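Local coordinates for chitinase (Pyrococcus furiosus, PDB 2CWR), which probably degrades chitin as a hyperthermophilic chitinase, this fragment being the domain that binds the polysaccharide, at residues W37-K42 with E92-E97. Residues are numbered along the deposited sequence; the frame is centred on the assembly and turned at random.
Sequences WTVKVK and EEITLE
With CG of Lys40 and of Glu97 each anti to its own carbonyl carbon (chi1 -63° and -68°) and both chains extended beyond, the ammonium and the carboxylate meet diagonally across neighbouring strands. Lys40 NZ lies 3.4 Å from Glu97 OE2, a long salt bridge, while Lys40 CE and CD rest against the carboxylate oxygens. Lys42 is extended too but bends at its last torsion (chi4 -56°), which brings NZ to 2.7 Å from Glu92 OE1, above the carboxylate plane. Lysine and glutamate suit the partly exposed face shared by Lys40, Lys42, Glu93 and Glu97, because their long chains can carry charge across the strands. There Thr95, beta-branched and at ease in a strand, donates its hydroxyl to Glu93 OE2 at 2.7 Å. A water bridges that same OE2 to Lys40 O and ties side chain to backbone.

On the inner face Val39 sits between two neighbours: its CG1 touches Ile94 CG2 at 3.8 Å and its CG2 meets Leu96 CD1 at 4.0 Å. Branched apolar residues fit here because Phe79, Phe81, Leu12 and Tyr25 of the facing sheet pack against this layer.

The backbones run antiparallel, with Thr38–Glu97, Lys40–Thr95 and Lys42–Glu93 as hydrogen-bonded pairs; Thr95 N reaches Lys40 O at 2.8 Å. At the far end Lys42 O takes a firm bond from Glu92 N, also 2.8 Å, and a weak one from Glu93 N. Two residues thus face one, a classic beta bulge where the chain turns a corner at Glu92. Strands whose residues alternate between a polar face and an apolar one packed on a second sheet are characteristic of a beta-sandwich, here that of a cellulose-binding-domain family module.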
loop_
_atom_site.group_PDB
_atom_site.type_symbol
_atom_site.label_atom_id
_atom_site.label_comp_id
_atom_site.label_asym_id
_atom_site.label_seq_id
_atom_site.Cartn_x
_atom_site.Cartn_y
_atom_site.Cartn_z
ATOM N N TRP A 37 -6.912 1.958 9.063
ATOM C CA TRP A 37 -6.676 0.861 8.133
ATOM C C TRP A 37 -5.265 0.294 8.047
ATOM O O TRP A 37 -4.321 0.831 8.616
ATOM C CB TRP A 37 -7.128 1.283 6.731
ATOM C CG TRP A 37 -6.553 2.595 6.279
ATOM C CD1 TRP A 37 -7.157 3.815 6.331
ATOM C CD2 TRP A 37 -5.259 2.810 5.707
ATOM N NE1 TRP A 37 -6.322 4.782 5.821
ATOM C CE2 TRP A 37 -5.148 4.192 5.432
ATOM C CE3 TRP A 37 -4.179 1.969 5.402
ATOM C CZ2 TRP A 37 -3.998 4.757 4.863
ATOM C CZ3 TRP A 37 -3.034 2.529 4.837
ATOM C CH2 TRP A 37 -2.955 3.912 4.574
ATOM N N THR A 38 -5.150 -0.808 7.315
ATOM C CA THR A 38 -3.880 -1.488 7.103
ATOM C C THR A 38 -3.821 -1.975 5.662
ATOM O O THR A 38 -4.785 -2.551 5.165
ATOM C CB THR A 38 -3.742 -2.721 8.019
ATOM O OG1 THR A 38 -3.709 -2.302 9.386
ATOM C CG2 THR A 38 -2.466 -3.487 7.700
ATOM N N VAL A 39 -2.705 -1.725 4.988
ATOM C CA VAL A 39 -2.529 -2.201 3.620
ATOM C C VAL A 39 -1.237 -3.003 3.618
ATOM O O VAL A 39 -0.167 -2.471 3.922
ATOM C CB VAL A 39 -2.439 -1.037 2.601
ATOM C CG1 VAL A 39 -2.062 -1.575 1.226
ATOM C CG2 VAL A 39 -3.786 -0.326 2.512
ATOM N N LYS A 40 -1.348 -4.292 3.317
ATOM C CA LYS A 40 -0.183 -5.167 3.300
ATOM C C LYS A 40 0.328 -5.323 1.882
ATOM O O LYS A 40 -0.435 -5.596 0.958
ATOM C CB LYS A 40 -0.539 -6.538 3.885
ATOM C CG LYS A 40 -0.949 -6.480 5.349
ATOM C CD LYS A 40 -1.164 -7.868 5.931
ATOM C CE LYS A 40 -1.400 -7.795 7.434
ATOM N NZ LYS A 40 -1.549 -9.147 8.042
ATOM N N VAL A 41 1.632 -5.154 1.718
ATOM C CA VAL A 41 2.252 -5.250 0.410
ATOM C C VAL A 41 3.316 -6.336 0.377
ATOM O O VAL A 41 4.255 -6.311 1.168
ATOM C CB VAL A 41 2.908 -3.908 0.015
ATOM C CG1 VAL A 41 3.664 -4.057 -1.295
ATOM C CG2 VAL A 41 1.841 -2.820 -0.111
ATOM N N LYS A 42 3.159 -7.295 -0.531
ATOM C CA LYS A 42 4.145 -8.359 -0.667
ATOM C C LYS A 42 5.049 -7.936 -1.811
ATOM O O LYS A 42 4.604 -7.808 -2.953
ATOM C CB LYS A 42 3.478 -9.699 -0.987
ATOM C CG LYS A 42 4.451 -10.879 -0.982
ATOM C CD LYS A 42 3.760 -12.188 -1.315
ATOM C CE LYS A 42 4.692 -13.378 -1.100
ATOM N NZ LYS A 42 5.958 -13.262 -1.879
ATOM N N GLU A 92 3.985 -8.016 -5.692
ATOM C CA GLU A 92 3.208 -9.205 -6.024
ATOM C C GLU A 92 1.777 -9.110 -5.522
ATOM O O GLU A 92 0.860 -9.683 -6.116
ATOM C CB GLU A 92 3.866 -10.451 -5.426
ATOM C CG GLU A 92 5.346 -10.569 -5.738
ATOM C CD GLU A 92 5.928 -11.889 -5.289
ATOM O OE1 GLU A 92 5.314 -12.542 -4.417
ATOM O OE2 GLU A 92 7.004 -12.265 -5.800
ATOM N N GLU A 93 1.585 -8.385 -4.427
ATOM C CA GLU A 93 0.254 -8.248 -3.859
ATOM C C GLU A 93 0.098 -6.989 -3.017
ATOM O O GLU A 93 1.019 -6.582 -2.311
ATOM C CB GLU A 93 -0.066 -9.474 -3.000
ATOM C CG GLU A 93 -1.458 -9.464 -2.393
ATOM C CD GLU A 93 -1.723 -10.674 -1.514
ATOM O OE1 GLU A 93 -1.626 -11.812 -2.022
ATOM O OE2 GLU A 93 -2.029 -10.486 -0.316
ATOM N N ILE A 94 -1.076 -6.377 -3.113
ATOM C CA ILE A 94 -1.401 -5.183 -2.339
ATOM C C ILE A 94 -2.793 -5.469 -1.804
ATOM O O ILE A 94 -3.766 -5.517 -2.565
ATOM C CB ILE A 94 -1.418 -3.917 -3.210
ATOM C CG1 ILE A 94 -0.026 -3.689 -3.813
ATOM C CG2 ILE A 94 -1.825 -2.719 -2.360
ATOM C CD1 ILE A 94 0.055 -2.498 -4.765
ATOM N N THR A 95 -2.885 -5.663 -0.493
ATOM C CA THR A 95 -4.152 -6.030 0.124
ATOM C C THR A 95 -4.605 -5.142 1.271
ATOM O O THR A 95 -3.835 -4.846 2.183
ATOM C CB THR A 95 -4.069 -7.471 0.639
ATOM O OG1 THR A 95 -3.630 -8.327 -0.425
ATOM C CG2 THR A 95 -5.421 -7.938 1.145
ATOM N N LEU A 96 -5.871 -4.744 1.225
ATOM C CA LEU A 96 -6.458 -3.897 2.256
ATOM C C LEU A 96 -7.103 -4.726 3.364
ATOM O O LEU A 96 -7.865 -5.657 3.093
ATOM C CB LEU A 96 -7.513 -2.978 1.634
ATOM C CG LEU A 96 -8.415 -2.195 2.596
ATOM C CD1 LEU A 96 -7.583 -1.238 3.434
ATOM C CD2 LEU A 96 -9.460 -1.431 1.793
ATOM N N GLU A 97 -6.785 -4.381 4.608
ATOM C CA GLU A 97 -7.346 -5.060 5.771
ATOM C C GLU A 97 -7.898 -4.021 6.739
ATOM O O GLU A 97 -7.353 -2.921 6.872
ATOM C CB GLU A 97 -6.285 -5.895 6.500
ATOM C CG GLU A 97 -5.776 -7.104 5.727
ATOM C CD GLU A 97 -4.831 -7.977 6.545
ATOM O OE1 GLU A 97 -4.323 -8.978 5.999
ATOM O OE2 GLU A 97 -4.595 -7.668 7.732
HETATM O O HOH W 1 -0.415 -8.583 0.760
#